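Local coordinates for Glyoxalase/bleomycin resistance protein/dioxygenase (Nostoc punctiforme PCC 73102, PDB 3KOL), which belongs to the glyoxalase/bleomycin resistance/dioxygenase superfamily, binds cobalt(II) in this crystal and may act as a lyase or dioxygenase, as relatives do, at residues 20-34 / 72-84. Numbering follows the deposited sequence.
Sequences VHHIALNVQDMQASR and GTILDLFGEPELS. With CO (cobalt (II) ion), chain C.
L77 stands on the face of the sheet turned to helix 30-40 and fills the hollow between strand 20-27 and the first turn of that helix. Its CD2 branch lies beside L25, whose CD1 is 4.1 Å away, and also reaches CG1 of V27, while CD1 rises to CB of S33. Selenomethionine M30, its chain folded back, lies over L77, with SE 4.1 Å from L77 CB; the CE methyl settles on O of L77 and N of G79, the glycine leaving that spot without a side chain. Farther along the same face, CD1 of L75 sits over the gap between I23 and L25, a tight 3.5 Å from I23 CG2 and against L25 CG.

Beneath these groups the two strands run parallel, stitched by seven backbone hydrogen bonds from I74 N to H21 O through to E80 N to V27 O, the last 2.7 Å and nearly straight. The opposite face carries the metal site. CG of H22 lies between the backbone N and the carbonyl carbon (chi1 63°), and NE2 binds cobalt at 2.2 Å; ND1 donates to H21 ND1, which fixes the rotation of the ring. D76 OD2 lies near H22 CD2 and accepts a long hydrogen bond (3.3 Å) from a cobalt-bound water. The F78 ring turns its CE2 edge to A24, 3.6 Å from CB.

H99 and E147 of the second subunit complete the protein ligands. Strand 17-27 pairs antiparallel with that subunit, strand 74-79 with 64-68, and Y37 of helix 30-40 covers L25, L75 and L77, within a βαβββ unit of the vicinal oxygen chelate fold.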
loop_
_atom_site.group_PDB
_atom_site.type_symbol
_atom_site.label_atom_id
_atom_site.label_comp_id
_atom_site.label_asym_id
_atom_site.label_seq_id
_atom_site.Cartn_x
_atom_site.Cartn_y
_atom_site.Cartn_z
ATOM N N VAL A 20 5.666 -6.486 3.553
ATOM C CA VAL A 20 5.493 -5.184 2.931
ATOM C C VAL A 20 6.258 -4.300 3.900
ATOM O O VAL A 20 5.886 -4.195 5.070
ATOM C CB VAL A 20 4.013 -4.742 2.907
ATOM C CG1 VAL A 20 3.926 -3.249 2.586
ATOM C CG2 VAL A 20 3.245 -5.551 1.858
ATOM N N HIS A 21 7.333 -3.686 3.425
ATOM C CA HIS A 21 8.159 -2.839 4.272
ATOM C C HIS A 21 7.526 -1.466 4.457
ATOM O O HIS A 21 7.495 -0.939 5.570
ATOM C CB HIS A 21 9.564 -2.727 3.673
ATOM C CG HIS A 21 10.533 -1.990 4.547
ATOM N ND1 HIS A 21 10.602 -0.616 4.586
ATOM C CD2 HIS A 21 11.456 -2.441 5.433
ATOM C CE1 HIS A 21 11.526 -0.249 5.459
ATOM N NE2 HIS A 21 12.057 -1.337 5.987
ATOM N N HIS A 22 7.021 -0.889 3.371
ATOM C CA HIS A 22 6.355 0.404 3.443
ATOM C C HIS A 22 5.529 0.708 2.201
ATOM O O HIS A 22 5.741 0.120 1.143
ATOM C CB HIS A 22 7.363 1.547 3.679
ATOM C CG HIS A 22 8.376 1.733 2.587
ATOM N ND1 HIS A 22 9.597 1.091 2.587
ATOM C CD2 HIS A 22 8.376 2.537 1.497
ATOM C CE1 HIS A 22 10.307 1.498 1.549
ATOM N NE2 HIS A 22 9.590 2.375 0.872
ATOM N N ILE A 23 4.545 1.589 2.361
ATOM C CA ILE A 23 3.732 2.040 1.240
ATOM C C ILE A 23 3.958 3.545 1.270
ATOM O O ILE A 23 3.847 4.174 2.323
ATOM C CB ILE A 23 2.229 1.729 1.414
ATOM C CG1 ILE A 23 1.452 2.325 0.237
ATOM C CG2 ILE A 23 1.717 2.278 2.726
ATOM C CD1 ILE A 23 0.007 1.919 0.189
ATOM N N ALA A 24 4.309 4.118 0.129
ATOM C CA ALA A 24 4.577 5.544 0.063
ATOM C C ALA A 24 3.474 6.292 -0.659
ATOM O O ALA A 24 2.935 5.822 -1.661
ATOM C CB ALA A 24 5.912 5.789 -0.635
ATOM N N LEU A 25 3.140 7.460 -0.125
ATOM C CA LEU A 25 2.117 8.312 -0.698
ATOM C C LEU A 25 2.715 9.693 -0.925
ATOM O O LEU A 25 3.576 10.133 -0.164
ATOM C CB LEU A 25 0.922 8.456 0.256
ATOM C CG LEU A 25 0.212 7.225 0.837
ATOM C CD1 LEU A 25 -0.968 7.687 1.698
ATOM C CD2 LEU A 25 -0.282 6.322 -0.278
ATOM N N ASN A 26 2.274 10.360 -1.988
ATOM C CA ASN A 26 2.712 11.724 -2.271
ATOM C C ASN A 26 1.563 12.594 -1.780
ATOM O O ASN A 26 0.409 12.341 -2.123
ATOM C CB ASN A 26 2.901 11.954 -3.768
ATOM C CG ASN A 26 4.103 11.233 -4.314
ATOM O OD1 ASN A 26 5.106 11.071 -3.617
ATOM N ND2 ASN A 26 4.019 10.799 -5.568
ATOM N N VAL A 27 1.870 13.607 -0.980
ATOM C CA VAL A 27 0.828 14.475 -0.448
ATOM C C VAL A 27 1.103 15.943 -0.771
ATOM O O VAL A 27 2.235 16.414 -0.644
ATOM C CB VAL A 27 0.718 14.302 1.073
ATOM C CG1 VAL A 27 0.416 12.839 1.399
ATOM C CG2 VAL A 27 2.009 14.724 1.748
ATOM N N GLN A 28 0.068 16.662 -1.191
ATOM C CA GLN A 28 0.221 18.073 -1.538
ATOM C C GLN A 28 0.360 18.944 -0.289
ATOM O O GLN A 28 1.106 19.926 -0.292
ATOM C CB GLN A 28 -0.980 18.539 -2.375
ATOM C CG GLN A 28 -0.740 19.842 -3.134
ATOM C CD GLN A 28 -0.834 21.074 -2.253
ATOM O OE1 GLN A 28 -0.066 22.027 -2.409
ATOM N NE2 GLN A 28 -1.796 21.072 -1.338
ATOM N N ASP A 29 -0.351 18.573 0.774
ATOM C CA ASP A 29 -0.326 19.321 2.031
ATOM C C ASP A 29 0.173 18.423 3.164
ATOM O O ASP A 29 -0.614 17.728 3.805
ATOM C CB ASP A 29 -1.736 19.828 2.358
ATOM C CG ASP A 29 -1.748 20.837 3.494
ATOM O OD1 ASP A 29 -0.932 20.703 4.428
ATOM O OD2 ASP A 29 -2.592 21.758 3.462
HETATM N N MSE A 30 1.477 18.459 3.422
HETATM C CA MSE A 30 2.080 17.625 4.460
HETATM C C MSE A 30 1.429 17.695 5.841
HETATM O O MSE A 30 1.184 16.663 6.459
HETATM C CB MSE A 30 3.574 17.943 4.586
HETATM C CG MSE A 30 4.295 17.137 5.668
HETATM SE SE MSE A 30 4.130 15.211 5.433
HETATM C CE MSE A 30 5.568 14.951 4.165
ATOM N N GLN A 31 1.149 18.896 6.335
ATOM C CA GLN A 31 0.545 19.010 7.659
ATOM C C GLN A 31 -0.884 18.472 7.704
ATOM O O GLN A 31 -1.304 17.912 8.717
ATOM C CB GLN A 31 0.597 20.463 8.141
ATOM C CG GLN A 31 2.020 21.014 8.201
ATOM C CD GLN A 31 2.954 20.155 9.047
ATOM O OE1 GLN A 31 4.098 19.893 8.659
ATOM N NE2 GLN A 31 2.473 19.725 10.212
ATOM N N ALA A 32 -1.632 18.635 6.616
ATOM C CA ALA A 32 -2.999 18.125 6.573
ATOM C C ALA A 32 -2.942 16.599 6.620
ATOM O O ALA A 32 -3.782 15.953 7.249
ATOM C CB ALA A 32 -3.702 18.586 5.298
ATOM N N SER A 33 -1.937 16.028 5.962
ATOM C CA SER A 33 -1.775 14.577 5.942
ATOM C C SER A 33 -1.223 14.041 7.261
ATOM O O SER A 33 -1.630 12.966 7.705
ATOM C CB SER A 33 -0.887 14.163 4.765
ATOM O OG SER A 33 -1.529 14.487 3.537
ATOM N N ARG A 34 -0.301 14.769 7.890
ATOM C CA ARG A 34 0.229 14.331 9.183
ATOM C C ARG A 34 -0.933 14.365 10.175
ATOM O O ARG A 34 -1.037 13.520 11.061
ATOM C CB ARG A 34 1.330 15.269 9.699
ATOM C CG ARG A 34 2.642 15.218 8.938
ATOM C CD ARG A 34 3.708 16.097 9.617
ATOM N NE ARG A 34 4.089 15.599 10.942
ATOM C CZ ARG A 34 3.764 16.185 12.092
ATOM N NH1 ARG A 34 3.047 17.303 12.094
ATOM N NH2 ARG A 34 4.162 15.660 13.244
ATOM N N GLY A 72 4.971 -2.777 12.783
ATOM C CA GLY A 72 6.130 -2.331 12.025
ATOM C C GLY A 72 5.990 -1.818 10.600
ATOM O O GLY A 72 6.944 -1.254 10.067
ATOM N N THR A 73 4.837 -2.007 9.969
ATOM C CA THR A 73 4.654 -1.520 8.600
ATOM C C THR A 73 4.720 0.002 8.583
ATOM O O THR A 73 4.104 0.676 9.416
ATOM C CB THR A 73 3.304 -1.967 8.008
ATOM O OG1 THR A 73 3.187 -3.387 8.109
ATOM C CG2 THR A 73 3.207 -1.573 6.537
ATOM N N ILE A 74 5.460 0.540 7.622
ATOM C CA ILE A 74 5.634 1.978 7.514
ATOM C C ILE A 74 4.813 2.641 6.423
ATOM O O ILE A 74 4.648 2.099 5.330
ATOM C CB ILE A 74 7.118 2.334 7.259
ATOM C CG1 ILE A 74 7.977 1.814 8.412
ATOM C CG2 ILE A 74 7.274 3.852 7.116
ATOM C CD1 ILE A 74 9.478 1.870 8.146
ATOM N N LEU A 75 4.303 3.827 6.737
ATOM C CA LEU A 75 3.552 4.634 5.783
ATOM C C LEU A 75 4.424 5.868 5.589
ATOM O O LEU A 75 4.622 6.645 6.525
ATOM C CB LEU A 75 2.191 5.056 6.355
ATOM C CG LEU A 75 1.388 6.035 5.489
ATOM C CD1 LEU A 75 0.998 5.356 4.183
ATOM C CD2 LEU A 75 0.135 6.499 6.239
ATOM N N ASP A 76 4.977 6.028 4.392
ATOM C CA ASP A 76 5.821 7.182 4.095
ATOM C C ASP A 76 4.996 8.242 3.400
ATOM O O ASP A 76 4.251 7.940 2.469
ATOM C CB ASP A 76 6.987 6.827 3.157
ATOM C CG ASP A 76 8.031 5.948 3.806
ATOM O OD1 ASP A 76 8.248 6.066 5.031
ATOM O OD2 ASP A 76 8.662 5.153 3.073
ATOM N N LEU A 77 5.132 9.483 3.853
ATOM C CA LEU A 77 4.430 10.589 3.231
ATOM C C LEU A 77 5.502 11.489 2.632
ATOM O O LEU A 77 6.410 11.929 3.333
ATOM C CB LEU A 77 3.606 11.363 4.261
ATOM C CG LEU A 77 2.559 10.563 5.038
ATOM C CD1 LEU A 77 1.827 11.502 5.977
ATOM C CD2 LEU A 77 1.576 9.893 4.079
ATOM N N PHE A 78 5.404 11.727 1.330
ATOM C CA PHE A 78 6.353 12.567 0.619
ATOM C C PHE A 78 5.667 13.866 0.239
ATOM O O PHE A 78 4.702 13.862 -0.517
ATOM C CB PHE A 78 6.847 11.845 -0.640
ATOM C CG PHE A 78 7.831 10.745 -0.358
ATOM C CD1 PHE A 78 9.186 11.031 -0.231
ATOM C CD2 PHE A 78 7.403 9.433 -0.181
ATOM C CE1 PHE A 78 10.103 10.029 0.071
ATOM C CE2 PHE A 78 8.315 8.418 0.123
ATOM C CZ PHE A 78 9.666 8.717 0.249
ATOM N N GLY A 79 6.163 14.975 0.777
ATOM C CA GLY A 79 5.576 16.267 0.469
ATOM C C GLY A 79 5.800 16.656 -0.979
ATOM O O GLY A 79 6.938 16.785 -1.429
ATOM N N GLU A 80 4.705 16.835 -1.710
ATOM C CA GLU A 80 4.746 17.204 -3.122
ATOM C C GLU A 80 3.714 18.304 -3.355
ATOM O O GLU A 80 2.695 18.078 -4.001
ATOM C CB GLU A 80 4.397 15.995 -3.996
ATOM C CG GLU A 80 5.415 14.865 -3.977
ATOM C CD GLU A 80 6.755 15.280 -4.556
ATOM O OE1 GLU A 80 6.792 16.277 -5.307
ATOM O OE2 GLU A 80 7.768 14.605 -4.271
ATOM N N PRO A 81 3.972 19.515 -2.835
ATOM C CA PRO A 81 3.045 20.639 -2.992
ATOM C C PRO A 81 2.771 21.073 -4.427
ATOM O O PRO A 81 1.768 21.732 -4.694
ATOM C CB PRO A 81 3.703 21.741 -2.166
ATOM C CG PRO A 81 5.158 21.458 -2.351
ATOM C CD PRO A 81 5.215 19.951 -2.174
ATOM N N GLU A 82 3.643 20.700 -5.356
ATOM C CA GLU A 82 3.447 21.098 -6.745
ATOM C C GLU A 82 2.821 20.028 -7.633
ATOM O O GLU A 82 2.573 20.265 -8.817
ATOM C CB GLU A 82 4.772 21.582 -7.337
ATOM C CG GLU A 82 5.283 22.844 -6.657
ATOM C CD GLU A 82 6.499 23.433 -7.337
ATOM O OE1 GLU A 82 7.540 22.746 -7.402
ATOM O OE2 GLU A 82 6.413 24.588 -7.809
ATOM N N LEU A 83 2.556 18.855 -7.068
ATOM C CA LEU A 83 1.938 17.786 -7.843
ATOM C C LEU A 83 0.422 17.870 -7.770
ATOM O O LEU A 83 -0.135 18.457 -6.843
ATOM C CB LEU A 83 2.403 16.416 -7.342
ATOM C CG LEU A 83 3.870 16.070 -7.606
ATOM C CD1 LEU A 83 4.158 14.649 -7.129
ATOM C CD2 LEU A 83 4.164 16.194 -9.095
ATOM N N SER A 84 -0.238 17.284 -8.763
ATOM C CA SER A 84 -1.691 17.270 -8.829
ATOM C C SER A 84 -2.194 15.838 -8.672
ATOM O O SER A 84 -1.454 14.887 -8.903
ATOM C CB SER A 84 -2.167 17.808 -10.186
ATOM O OG SER A 84 -1.674 19.115 -10.435
HETATM CO CO CO C . 10.576 3.528 -0.734
HETATM O O HOH W 1 5.049 -4.913 7.499
HETATM O O HOH W 2 8.401 -2.134 7.783
HETATM O O HOH W 3 7.689 11.774 -4.652
HETATM O O HOH W 4 10.462 5.432 0.380
HETATM O O HOH W 5 12.561 3.353 0.247
HETATM O O HOH W 6 11.739 4.778 -1.840
#